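Local atomic coordinates of antigen MTB48, Mycobacterial protein (Mycobacterium smegmatis, PDB entry 4WJ1), a protein that is a substrate of the ESX-1 type VII secretion system in mycobacteria and probably takes part in DNA conjugation, at least in the recipient strain. Residues Ala71-Ala76 and Ser114-Pro119; Ala193-Arg198 and Pro284-Leu289. All blocks are in the same frame, centred on the assembly; numbering follows the deposited sequence.

Contact 1. Residues Ala71-Ala76 and Ser114-Pro119; sequences AAAIRA and SGIPGP
Ile116 lies against helix 40-96 at Ala72 and Ala73, two neighbouring alanines where the loop side chain comes close to the helix backbone. Its CG1 sits 3.6 Å from CB of Ala72, and CG2 flanks the same methyl at 4.0 Å, so that both branches of the isoleucine bear on one small side chain. The longer branch continues past it. CG1 is turned anti to the carbonyl carbon of Ile116 (chi1 -66°) and CD1 extends straight on (chi2 179°), which carries the end methyl over the helix to within 3.4 Å of Ala73 N. CB of Ala73 takes a smaller share, 4.0 Å from that CD1. The helix belongs to the PE domain of EspB, and residues 114-119 form part of the extended connection that follows it and runs back along its surface. No hydrogen bond joins the two segments, and the side chains meet only by apolar packing. The polar fastening comes from the preceding turns of the helix, where Arg69 NE bonds to Pro117 O and Arg65 NH1 to Gly118 O. Met113, just ahead of the loop segment, also touches Ala73.

Contact 2. Residues Ala193-Arg198 and Pro284-Leu289; sequences AEAQRR and PSIGGL
Arg198, whose CB packs on the ring of Pro284, turns one face of its guanidinium to Glu194, with CG of that residue 3.2 Å above the plane and offset toward the rim. The guanidinium of Arg197 instead has CD of Glu194 at its edge, in plane; NE and NH2 both reach OE2, from one face of the tilted carboxylate. The NH2 bond is the straighter, 161° at the hydrogen and 2.7 Å from Arg197 NH2 to Glu194 OE2. This salt-bridge network lies on helix 187-230 of the PPE domain, along which residues 284-289 run back, after helix 248-272. CG of Pro284 rests 3.7 Å from CB of Arg198, so the apolar base of the arginine serves the contact while its guanidinium lies over Glu194, with no N-H directed at the carboxylate. One turn back, CB of Ala195 meets Ile286, at 3.6 Å from CG1 and 3.7 Å from CD1; with CG1 turned anti to the backbone N (chi1 -166°), the longer branch is laid against that methyl. A water bridges the backbones between these two patches, donating to Ala195 O at 3.1 Å and more weakly to Pro284 O at 3.5 Å.

Overall arrangement
The chain is the N-terminal part of EspB, holding its PE and PPE domains. It passes through helix 12-22 into the long helix 40-96; of the 37 residues between the segments of contact 1, 20 finish that helix and the rest lead back along it. Helices 139-147 and 154-178 follow before helix 187-230, and contact 2 brings the tail beyond helix 248-272 back onto it across 85 residues. The two closures come in series, neither nested nor crossed, with centres about 11 Å apart. Helices 40-96 and 187-230 touch, among other places, where Ile74 packs on Gln196. The tail joins both contacts: Ile286 also packs on Ala73, Leu289 approaches the Ala73 carbonyl, and Ser285 meets Pro119.

Contact 1. Residues Ala71-Ala76 and Ser114-Pro119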
loop_
_atom_site.group_PDB
_atom_site.type_symbol
_atom_site.label_atom_id
_atom_site.label_comp_id
_atom_site.label_asym_id
_atom_site.label_seq_id
_atom_site.Cartn_x
_atom_site.Cartn_y
_atom_site.Cartn_z
ATOM N N ALA A 71 15.444 -9.804 -9.317
ATOM C CA ALA A 71 15.979 -11.152 -9.110
ATOM C C ALA A 71 16.368 -11.773 -10.437
ATOM O O ALA A 71 17.420 -12.380 -10.567
ATOM C CB ALA A 71 14.969 -12.046 -8.403
ATOM N N ALA A 72 15.497 -11.622 -11.423
ATOM C CA ALA A 72 15.707 -12.252 -12.704
ATOM C C ALA A 72 16.893 -11.600 -13.413
ATOM O O ALA A 72 17.683 -12.277 -14.068
ATOM C CB ALA A 72 14.448 -12.161 -13.548
ATOM N N ALA A 73 17.010 -10.288 -13.260
ATOM C CA ALA A 73 18.100 -9.535 -13.860
ATOM C C ALA A 73 19.416 -9.990 -13.254
ATOM O O ALA A 73 20.401 -10.189 -13.960
ATOM C CB ALA A 73 17.892 -8.059 -13.654
ATOM N N ILE A 74 19.411 -10.181 -11.939
ATOM C CA ILE A 74 20.589 -10.661 -11.233
ATOM C C ILE A 74 20.959 -12.047 -11.739
ATOM O O ILE A 74 22.120 -12.318 -12.029
ATOM C CB ILE A 74 20.358 -10.677 -9.715
ATOM C CG1 ILE A 74 20.459 -9.256 -9.162
ATOM C CG2 ILE A 74 21.363 -11.541 -9.018
ATOM C CD1 ILE A 74 19.882 -9.106 -7.751
ATOM N N ARG A 75 19.964 -12.917 -11.893
ATOM C CA ARG A 75 20.243 -14.252 -12.407
ATOM C C ARG A 75 20.710 -14.235 -13.857
ATOM O O ARG A 75 21.454 -15.121 -14.278
ATOM C CB ARG A 75 19.018 -15.142 -12.273
ATOM C CG ARG A 75 18.627 -15.340 -10.822
ATOM C CD ARG A 75 17.873 -16.607 -10.610
ATOM N NE ARG A 75 17.750 -16.847 -9.187
ATOM C CZ ARG A 75 16.684 -16.518 -8.470
ATOM N NH1 ARG A 75 15.631 -15.950 -9.053
ATOM N NH2 ARG A 75 16.673 -16.766 -7.170
ATOM N N ALA A 76 20.281 -13.240 -14.625
ATOM C CA ALA A 76 20.709 -13.161 -16.019
ATOM C C ALA A 76 22.184 -12.761 -16.042
ATOM O O ALA A 76 22.986 -13.317 -16.787
ATOM C CB ALA A 76 19.857 -12.187 -16.794
ATOM N N SER A 114 15.922 -10.534 -21.979
ATOM C CA SER A 114 14.777 -10.662 -22.874
ATOM C C SER A 114 13.653 -11.558 -22.357
ATOM O O SER A 114 12.510 -11.414 -22.803
ATOM C CB SER A 114 15.236 -11.170 -24.240
ATOM O OG SER A 114 15.744 -12.481 -24.128
ATOM N N GLY A 115 13.954 -12.465 -21.430
ATOM C CA GLY A 115 12.926 -13.353 -20.897
ATOM C C GLY A 115 12.339 -12.925 -19.563
ATOM O O GLY A 115 11.457 -13.586 -19.017
ATOM N N ILE A 116 12.833 -11.814 -19.034
ATOM C CA ILE A 116 12.370 -11.269 -17.764
ATOM C C ILE A 116 10.991 -10.630 -17.906
ATOM O O ILE A 116 10.772 -9.826 -18.812
ATOM C CB ILE A 116 13.380 -10.234 -17.243
ATOM C CG1 ILE A 116 14.690 -10.930 -16.911
ATOM C CG2 ILE A 116 12.861 -9.512 -16.044
ATOM C CD1 ILE A 116 15.744 -9.999 -16.426
ATOM N N PRO A 117 10.056 -10.989 -17.017
ATOM C CA PRO A 117 8.682 -10.463 -17.027
ATOM C C PRO A 117 8.644 -8.943 -16.997
ATOM O O PRO A 117 9.557 -8.318 -16.464
ATOM C CB PRO A 117 8.074 -11.030 -15.741
ATOM C CG PRO A 117 8.901 -12.208 -15.419
ATOM C CD PRO A 117 10.280 -11.921 -15.903
ATOM N N GLY A 118 7.594 -8.353 -17.550
ATOM C CA GLY A 118 7.518 -6.908 -17.605
ATOM C C GLY A 118 6.892 -6.368 -16.338
ATOM O O GLY A 118 6.390 -7.138 -15.507
ATOM N N PRO A 119 6.919 -5.038 -16.179
ATOM C CA PRO A 119 6.213 -4.398 -15.066
ATOM C C PRO A 119 4.763 -4.849 -15.017
ATOM O O PRO A 119 4.188 -5.162 -16.063
ATOM C CB PRO A 119 6.325 -2.910 -15.391
ATOM C CG PRO A 119 7.590 -2.804 -16.235
ATOM C CD PRO A 119 7.621 -4.070 -17.039
#

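Contact 2. Residues Ala193-Arg198 and Pro284-Leu289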
loop_
_atom_site.group_PDB
_atom_site.type_symbol
_atom_site.label_atom_id
_atom_site.label_comp_id
_atom_site.label_asym_id
_atom_site.label_seq_id
_atom_site.Cartn_x
_atom_site.Cartn_y
_atom_site.Cartn_z
ATOM N N ALA A 193 22.636 -2.267 -7.794
ATOM C CA ALA A 193 22.563 -1.705 -6.452
ATOM C C ALA A 193 21.688 -0.455 -6.446
ATOM O O ALA A 193 20.903 -0.223 -5.524
ATOM C CB ALA A 193 23.939 -1.387 -5.931
ATOM N N GLU A 194 21.814 0.336 -7.497
ATOM C CA GLU A 194 21.013 1.539 -7.651
ATOM C C GLU A 194 19.523 1.204 -7.799
ATOM O O GLU A 194 18.660 1.859 -7.208
ATOM C CB GLU A 194 21.515 2.351 -8.852
ATOM C CG GLU A 194 20.851 3.705 -8.995
ATOM C CD GLU A 194 21.014 4.587 -7.766
ATOM O OE1 GLU A 194 22.006 4.412 -7.025
ATOM O OE2 GLU A 194 20.142 5.455 -7.535
ATOM N N ALA A 195 19.233 0.170 -8.580
ATOM C CA ALA A 195 17.865 -0.235 -8.841
ATOM C C ALA A 195 17.260 -0.722 -7.538
ATOM O O ALA A 195 16.112 -0.413 -7.197
ATOM C CB ALA A 195 17.818 -1.325 -9.909
ATOM N N GLN A 196 18.073 -1.458 -6.794
ATOM C CA GLN A 196 17.660 -1.988 -5.519
ATOM C C GLN A 196 17.394 -0.869 -4.535
ATOM O O GLN A 196 16.423 -0.911 -3.786
ATOM C CB GLN A 196 18.717 -2.920 -4.979
ATOM C CG GLN A 196 18.803 -4.228 -5.717
ATOM C CD GLN A 196 19.939 -5.066 -5.188
ATOM O OE1 GLN A 196 20.201 -5.063 -3.986
ATOM N NE2 GLN A 196 20.644 -5.758 -6.076
ATOM N N ARG A 197 18.254 0.137 -4.535
ATOM C CA ARG A 197 18.053 1.267 -3.648
ATOM C C ARG A 197 16.725 1.948 -3.959
ATOM O O ARG A 197 16.017 2.386 -3.062
ATOM C CB ARG A 197 19.196 2.264 -3.766
ATOM C CG ARG A 197 19.115 3.373 -2.736
ATOM C CD ARG A 197 19.935 4.595 -3.151
ATOM N NE ARG A 197 19.535 5.128 -4.456
ATOM C CZ ARG A 197 18.380 5.750 -4.699
ATOM N NH1 ARG A 197 17.467 5.919 -3.733
ATOM N NH2 ARG A 197 18.132 6.197 -5.925
ATOM N N ARG A 198 16.382 2.019 -5.237
ATOM C CA ARG A 198 15.126 2.632 -5.628
ATOM C C ARG A 198 13.962 1.827 -5.098
ATOM O O ARG A 198 13.027 2.390 -4.532
ATOM C CB ARG A 198 15.024 2.756 -7.141
ATOM C CG ARG A 198 15.978 3.769 -7.726
ATOM C CD ARG A 198 15.600 4.140 -9.144
ATOM N NE ARG A 198 16.701 4.843 -9.794
ATOM C CZ ARG A 198 17.587 4.235 -10.571
ATOM N NH1 ARG A 198 17.461 2.924 -10.780
ATOM N NH2 ARG A 198 18.579 4.927 -11.137
ATOM N N PRO A 284 9.649 1.418 -8.950
ATOM C CA PRO A 284 10.620 1.575 -10.037
ATOM C C PRO A 284 10.794 0.253 -10.771
ATOM O O PRO A 284 10.717 -0.816 -10.156
ATOM C CB PRO A 284 11.903 1.980 -9.311
ATOM C CG PRO A 284 11.779 1.285 -7.984
ATOM C CD PRO A 284 10.305 1.368 -7.630
ATOM N N SER A 285 11.004 0.321 -12.077
ATOM C CA SER A 285 11.227 -0.887 -12.848
ATOM C C SER A 285 12.673 -0.886 -13.293
ATOM O O SER A 285 13.119 0.062 -13.929
ATOM C CB SER A 285 10.275 -0.964 -14.047
ATOM O OG SER A 285 8.917 -0.912 -13.631
ATOM N N ILE A 286 13.419 -1.925 -12.932
ATOM C CA ILE A 286 14.799 -2.037 -13.395
ATOM C C ILE A 286 14.819 -2.254 -14.900
ATOM O O ILE A 286 13.906 -2.866 -15.464
ATOM C CB ILE A 286 15.543 -3.192 -12.709
ATOM C CG1 ILE A 286 17.045 -3.064 -12.948
ATOM C CG2 ILE A 286 15.026 -4.528 -13.210
ATOM C CD1 ILE A 286 17.827 -4.137 -12.320
ATOM N N GLY A 287 15.852 -1.751 -15.559
ATOM C CA GLY A 287 15.966 -1.920 -16.990
ATOM C C GLY A 287 16.715 -3.178 -17.364
ATOM O O GLY A 287 16.128 -4.199 -17.710
ATOM N N GLY A 288 18.027 -3.103 -17.276
ATOM C CA GLY A 288 18.894 -4.153 -17.758
ATOM C C GLY A 288 20.285 -3.720 -17.360
ATOM O O GLY A 288 20.543 -2.533 -17.193
ATOM N N LEU A 289 21.189 -4.672 -17.208
ATOM C CA LEU A 289 22.483 -4.360 -16.633
ATOM C C LEU A 289 23.523 -4.189 -17.709
ATOM O O LEU A 289 23.473 -4.876 -18.729
ATOM C CB LEU A 289 22.897 -5.454 -15.653
ATOM C CG LEU A 289 21.822 -5.630 -14.573
ATOM C CD1 LEU A 289 22.107 -6.816 -13.679
ATOM C CD2 LEU A 289 21.739 -4.348 -13.768
HETATM O O HOH W 1 14.139 -0.735 -9.522
#